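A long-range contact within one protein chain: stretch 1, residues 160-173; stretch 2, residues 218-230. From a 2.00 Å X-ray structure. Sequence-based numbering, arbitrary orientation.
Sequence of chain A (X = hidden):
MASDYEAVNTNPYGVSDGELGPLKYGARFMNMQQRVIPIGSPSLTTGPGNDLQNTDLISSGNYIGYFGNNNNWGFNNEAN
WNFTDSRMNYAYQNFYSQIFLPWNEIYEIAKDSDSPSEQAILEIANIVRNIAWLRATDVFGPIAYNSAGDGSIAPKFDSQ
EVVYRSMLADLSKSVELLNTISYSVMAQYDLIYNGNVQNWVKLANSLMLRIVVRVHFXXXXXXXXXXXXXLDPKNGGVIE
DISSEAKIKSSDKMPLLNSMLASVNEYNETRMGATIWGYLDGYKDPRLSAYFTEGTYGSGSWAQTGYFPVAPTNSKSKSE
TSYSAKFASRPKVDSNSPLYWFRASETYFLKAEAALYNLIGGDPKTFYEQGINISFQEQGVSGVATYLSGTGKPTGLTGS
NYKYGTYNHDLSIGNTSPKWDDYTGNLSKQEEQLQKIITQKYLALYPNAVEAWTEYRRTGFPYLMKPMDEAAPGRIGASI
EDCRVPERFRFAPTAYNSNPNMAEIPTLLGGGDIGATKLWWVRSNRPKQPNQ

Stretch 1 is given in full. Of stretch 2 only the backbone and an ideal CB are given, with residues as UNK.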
# COMPACT_ATOMS: atom_id res chain seq x y z
N GLN A 160 2.37 -4.00 -18.20
CA GLN A 160 2.79 -3.29 -16.99
C GLN A 160 4.08 -2.50 -17.19
O GLN A 160 4.24 -1.41 -16.63
CB GLN A 160 2.95 -4.28 -15.83
CG GLN A 160 3.39 -3.63 -14.53
CD GLN A 160 3.13 -4.51 -13.33
OE1 GLN A 160 3.48 -5.70 -13.33
NE2 GLN A 160 2.52 -3.95 -12.30
N GLU A 161 5.00 -3.04 -17.98
CA GLU A 161 6.25 -2.34 -18.24
C GLU A 161 5.97 -1.01 -18.95
O GLU A 161 6.60 0.00 -18.65
CB GLU A 161 7.20 -3.18 -19.11
CG GLU A 161 8.33 -2.36 -19.73
CD GLU A 161 9.39 -3.21 -20.40
OE1 GLU A 161 9.08 -4.33 -20.86
OE2 GLU A 161 10.55 -2.75 -20.48
N VAL A 162 5.02 -1.02 -19.89
CA VAL A 162 4.68 0.20 -20.62
C VAL A 162 3.98 1.20 -19.70
O VAL A 162 4.18 2.40 -19.82
CB VAL A 162 3.80 -0.13 -21.84
CG1 VAL A 162 3.27 1.16 -22.47
CG2 VAL A 162 4.62 -0.91 -22.87
N VAL A 163 3.18 0.69 -18.77
CA VAL A 163 2.48 1.56 -17.83
C VAL A 163 3.52 2.31 -17.00
O VAL A 163 3.43 3.53 -16.82
CB VAL A 163 1.57 0.75 -16.87
CG1 VAL A 163 0.97 1.67 -15.81
CG2 VAL A 163 0.47 0.05 -17.66
N TYR A 164 4.52 1.58 -16.51
CA TYR A 164 5.57 2.20 -15.72
C TYR A 164 6.38 3.22 -16.51
O TYR A 164 6.60 4.34 -16.05
CB TYR A 164 6.49 1.13 -15.12
CG TYR A 164 6.07 0.70 -13.73
CD1 TYR A 164 4.89 -0.02 -13.53
CD2 TYR A 164 6.82 1.06 -12.62
CE1 TYR A 164 4.47 -0.37 -12.24
CE2 TYR A 164 6.42 0.72 -11.33
CZ TYR A 164 5.25 0.01 -11.15
OH TYR A 164 4.86 -0.32 -9.87
N ARG A 165 6.82 2.84 -17.71
CA ARG A 165 7.60 3.76 -18.54
C ARG A 165 6.81 5.02 -18.84
O ARG A 165 7.35 6.13 -18.81
CB ARG A 165 7.99 3.09 -19.87
CG ARG A 165 9.08 2.04 -19.74
CD ARG A 165 9.41 1.41 -21.09
NE ARG A 165 10.51 0.45 -20.96
CZ ARG A 165 11.77 0.79 -20.74
NH1 ARG A 165 12.11 2.07 -20.63
NH2 ARG A 165 12.70 -0.15 -20.64
N SER A 166 5.52 4.85 -19.14
CA SER A 166 4.64 5.96 -19.47
C SER A 166 4.32 6.86 -18.28
O SER A 166 4.25 8.08 -18.42
CB SER A 166 3.34 5.43 -20.08
OG SER A 166 3.61 4.62 -21.22
N MSE A 167 4.13 6.26 -17.10
CA MSE A 167 3.82 7.04 -15.92
C MSE A 167 5.00 7.91 -15.48
O MSE A 167 4.81 9.04 -15.03
CB MSE A 167 3.41 6.13 -14.76
CG MSE A 167 2.77 6.89 -13.61
SE MSE A 167 2.20 5.73 -12.19
CE MSE A 167 0.98 4.59 -13.16
N LEU A 168 6.22 7.39 -15.62
CA LEU A 168 7.40 8.16 -15.25
C LEU A 168 7.52 9.39 -16.15
O LEU A 168 7.82 10.49 -15.68
CB LEU A 168 8.66 7.29 -15.37
CG LEU A 168 8.92 6.28 -14.24
CD1 LEU A 168 10.01 5.31 -14.64
CD2 LEU A 168 9.31 7.03 -12.96
N ALA A 169 7.27 9.21 -17.43
CA ALA A 169 7.34 10.31 -18.38
C ALA A 169 6.24 11.33 -18.05
O ALA A 169 6.48 12.54 -18.08
CB ALA A 169 7.17 9.80 -19.80
N ASP A 170 5.05 10.84 -17.73
CA ASP A 170 3.94 11.72 -17.40
C ASP A 170 4.20 12.51 -16.11
O ASP A 170 3.84 13.68 -16.01
CB ASP A 170 2.63 10.94 -17.27
CG ASP A 170 2.10 10.45 -18.61
OD1 ASP A 170 2.34 11.12 -19.63
OD2 ASP A 170 1.44 9.39 -18.64
N LEU A 171 4.83 11.86 -15.13
CA LEU A 171 5.13 12.53 -13.87
C LEU A 171 6.13 13.66 -14.11
O LEU A 171 5.99 14.75 -13.55
CB LEU A 171 5.70 11.54 -12.84
CG LEU A 171 4.67 10.62 -12.18
CD1 LEU A 171 5.37 9.59 -11.30
CD2 LEU A 171 3.69 11.45 -11.35
N SER A 172 7.14 13.41 -14.94
CA SER A 172 8.13 14.44 -15.24
C SER A 172 7.46 15.61 -15.95
O SER A 172 7.84 16.76 -15.75
CB SER A 172 9.25 13.88 -16.12
OG SER A 172 9.96 12.87 -15.43
N LYS A 173 6.47 15.31 -16.79
CA LYS A 173 5.76 16.36 -17.50
C LYS A 173 5.00 17.24 -16.51
O LYS A 173 5.01 18.46 -16.62
CB LYS A 173 4.79 15.77 -18.52
CG LYS A 173 4.01 16.83 -19.29
CD LYS A 173 3.03 16.22 -20.27
CE LYS A 173 2.23 17.31 -20.98
NZ LYS A 173 1.23 16.74 -21.93
N UNK A 218 14.46 -5.02 -12.18
CA UNK A 218 14.08 -5.51 -13.49
C UNK A 218 14.65 -4.66 -14.63
O UNK A 218 15.02 -5.18 -15.68
CB UNK A 218 12.55 -5.56 -13.59
N UNK A 219 14.72 -3.35 -14.41
CA UNK A 219 15.24 -2.44 -15.43
C UNK A 219 16.02 -1.30 -14.79
O UNK A 219 15.50 -0.19 -14.61
CB UNK A 219 14.10 -1.88 -16.28
N UNK A 220 17.27 -1.56 -14.45
CA UNK A 220 18.12 -0.55 -13.82
C UNK A 220 18.29 0.70 -14.68
O UNK A 220 18.38 1.82 -14.16
CB UNK A 220 19.49 -1.15 -13.51
N UNK A 221 18.32 0.52 -16.00
CA UNK A 221 18.47 1.65 -16.91
C UNK A 221 17.31 2.64 -16.75
O UNK A 221 17.52 3.84 -16.63
CB UNK A 221 18.55 1.16 -18.36
N UNK A 222 16.09 2.12 -16.74
CA UNK A 222 14.91 2.97 -16.57
C UNK A 222 14.96 3.65 -15.21
O UNK A 222 14.61 4.82 -15.09
CB UNK A 222 13.62 2.16 -16.71
N UNK A 223 15.39 2.91 -14.19
CA UNK A 223 15.48 3.45 -12.84
C UNK A 223 16.42 4.66 -12.85
O UNK A 223 16.09 5.72 -12.31
CB UNK A 223 15.97 2.38 -11.86
N UNK A 224 17.58 4.49 -13.47
CA UNK A 224 18.56 5.56 -13.56
C UNK A 224 18.10 6.71 -14.44
O UNK A 224 18.56 7.84 -14.29
CB UNK A 224 19.88 5.01 -14.09
N UNK A 225 17.18 6.44 -15.37
CA UNK A 225 16.69 7.48 -16.26
C UNK A 225 15.86 8.52 -15.52
O UNK A 225 15.70 9.64 -16.00
CB UNK A 225 15.86 6.86 -17.39
N UNK A 226 15.34 8.17 -14.34
CA UNK A 226 14.49 9.10 -13.59
C UNK A 226 14.81 9.35 -12.12
O UNK A 226 14.40 10.38 -11.57
CB UNK A 226 13.05 8.59 -13.67
N UNK A 227 15.50 8.42 -11.47
CA UNK A 227 15.80 8.59 -10.05
C UNK A 227 16.61 9.85 -9.76
O UNK A 227 16.40 10.52 -8.75
CB UNK A 227 16.56 7.37 -9.53
N UNK A 228 17.53 10.19 -10.66
CA UNK A 228 18.35 11.38 -10.48
C UNK A 228 17.49 12.63 -10.64
O UNK A 228 17.64 13.59 -9.89
CB UNK A 228 19.51 11.39 -11.48
N UNK A 229 16.58 12.61 -11.61
CA UNK A 229 15.70 13.76 -11.84
C UNK A 229 14.75 13.96 -10.67
O UNK A 229 14.40 15.09 -10.33
CB UNK A 229 14.90 13.58 -13.13
N UNK A 230 14.32 12.86 -10.06
CA UNK A 230 13.40 12.93 -8.93
C UNK A 230 14.02 13.63 -7.72
O UNK A 230 13.36 14.43 -7.05
CB UNK A 230 12.95 11.52 -8.54

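The two helices run nearly parallel, their axes at 17° and no closer than 11.0 Å, so side chains must bridge the gap; positions whose CA-to-CB bonds point toward stretch 1 carry most of the evidence.

At position 218 the ideal CB has nothing of stretch 1 within 5.5 Å, and many residues would serve. It is Ile218.

Position 219 has phi/psi of -144/81° just before a helix, favouring an N-cap residue such as Asp, Asn, Ser or Thr. Its CB points toward stretch 1, 4.9 Å from Arg165 NH2, so an acid gains a second reason. Asp219 answers both demands: OD1 accepts from the backbone N of position 222 at 2.9 Å, a capping bond, while OD2 forms a salt bridge with Arg165 NH2 at 2.7 Å. Glu161 holds the same guanidinium, Arg165 NE lying 3.2 Å from Glu161 OE2; the shared cation offsets the closeness of like charges, Glu161 OE2 and Asp219 OD2 being 4.0 Å apart.

At positions 220 and 221 stretch 1 sets no demand, and many helix-compatible residues, polar ones among them, would suit; they are Glu220 and Thr221.

Position 222 points toward stretch 1, its ideal CB 4.2 Å from Arg165 NH1 and 5.2 Å from Leu168 CD1. Leu, Ile or Met could cover both. Leu222 (chi1 t, chi2 p) packs CD1 3.6 Å from Leu168 CD1 and sets CD2 over one face of the guanidinium.

Position 223 points away and 224 is out of reach, so any helix-compatible residue would do; Ala223 and Lys224 make no contact with stretch 1. Position 225 points toward stretch 1 across open space, leaving a choice of polar chains; Glu225 OE1 stays 4.7 Å from Arg165 NH1, its side chain's nearest approach.

At position 226 the ideal CB points toward stretch 1, 4.1 Å from Leu168 CD2. Leu, Met, Phe or Tyr could pack there. Tyr226 (chi1 m) lays its ring on Leu168, whose CB sits 3.7 Å from the Tyr226 ring centroid, 5° off the normal, a CH-pi contact. Ser172 OG lies at the ring edge, 3.3 Å from Tyr226 CE2. A water O lies 2.8 Å from Tyr226 OH and 2.6 Å from Arg165 O, to which it donates.

Positions 227 and 228 point away or lie out of reach, so many residues would suit: Ile227 and Thr228.

Position 229 points toward stretch 1, its CB 5.5 Å from Ser172 OG, so a long polar chain could reach that hydroxyl. Lys229 does, weakly: NZ donates to Ser172 OG at 3.4 Å.

Position 230 points sideways, equally undemanding, as Ala230.

Stretch 2, residues 218-230: IDETLAKEYITKA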
# COMPACT_ATOMS: atom_id res chain seq x y z
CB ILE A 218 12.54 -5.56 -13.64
CG1 ILE A 218 11.96 -6.62 -12.70
CG2 ILE A 218 12.14 -5.87 -15.08
CD1 ILE A 218 12.35 -8.05 -13.06
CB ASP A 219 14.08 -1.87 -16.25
CG ASP A 219 14.54 -1.31 -17.59
OD1 ASP A 219 15.58 -0.61 -17.63
OD2 ASP A 219 13.86 -1.56 -18.60
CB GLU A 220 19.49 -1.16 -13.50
CG GLU A 220 20.48 -0.16 -12.94
CD GLU A 220 21.77 -0.82 -12.50
OE1 GLU A 220 22.28 -1.70 -13.23
OE2 GLU A 220 22.29 -0.44 -11.42
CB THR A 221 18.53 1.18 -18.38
OG1 THR A 221 19.65 0.30 -18.55
CG2 THR A 221 18.68 2.36 -19.32
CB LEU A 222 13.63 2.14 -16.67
CG LEU A 222 12.33 2.87 -16.33
CD1 LEU A 222 12.10 4.03 -17.30
CD2 LEU A 222 11.16 1.90 -16.39
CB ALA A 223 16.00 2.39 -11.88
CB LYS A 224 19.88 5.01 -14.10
CG LYS A 224 20.57 4.00 -13.18
CD LYS A 224 21.80 3.41 -13.86
CE LYS A 224 22.59 2.52 -12.92
NZ LYS A 224 23.69 1.79 -13.63
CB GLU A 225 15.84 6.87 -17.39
CG GLU A 225 15.60 7.81 -18.57
CD GLU A 225 14.60 7.27 -19.59
OE1 GLU A 225 14.50 6.03 -19.73
OE2 GLU A 225 13.92 8.08 -20.25
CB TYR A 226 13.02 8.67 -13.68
CG TYR A 226 12.41 8.77 -15.06
CD1 TYR A 226 12.59 7.76 -16.00
CD2 TYR A 226 11.65 9.87 -15.42
CE1 TYR A 226 12.02 7.84 -17.26
CE2 TYR A 226 11.07 9.97 -16.68
CZ TYR A 226 11.26 8.95 -17.60
OH TYR A 226 10.66 9.04 -18.84
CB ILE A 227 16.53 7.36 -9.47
CG1 ILE A 227 16.53 7.42 -7.95
CG2 ILE A 227 17.96 7.29 -9.99
CD1 ILE A 227 16.81 6.09 -7.29
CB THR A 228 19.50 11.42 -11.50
OG1 THR A 228 20.37 10.30 -11.27
CG2 THR A 228 20.30 12.71 -11.35
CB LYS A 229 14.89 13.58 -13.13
CG LYS A 229 15.72 13.28 -14.37
CD LYS A 229 14.97 13.63 -15.65
CE LYS A 229 13.63 12.92 -15.77
NZ LYS A 229 12.90 13.28 -17.03
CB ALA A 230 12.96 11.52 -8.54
O HOH W 1 9.67 6.69 -19.93
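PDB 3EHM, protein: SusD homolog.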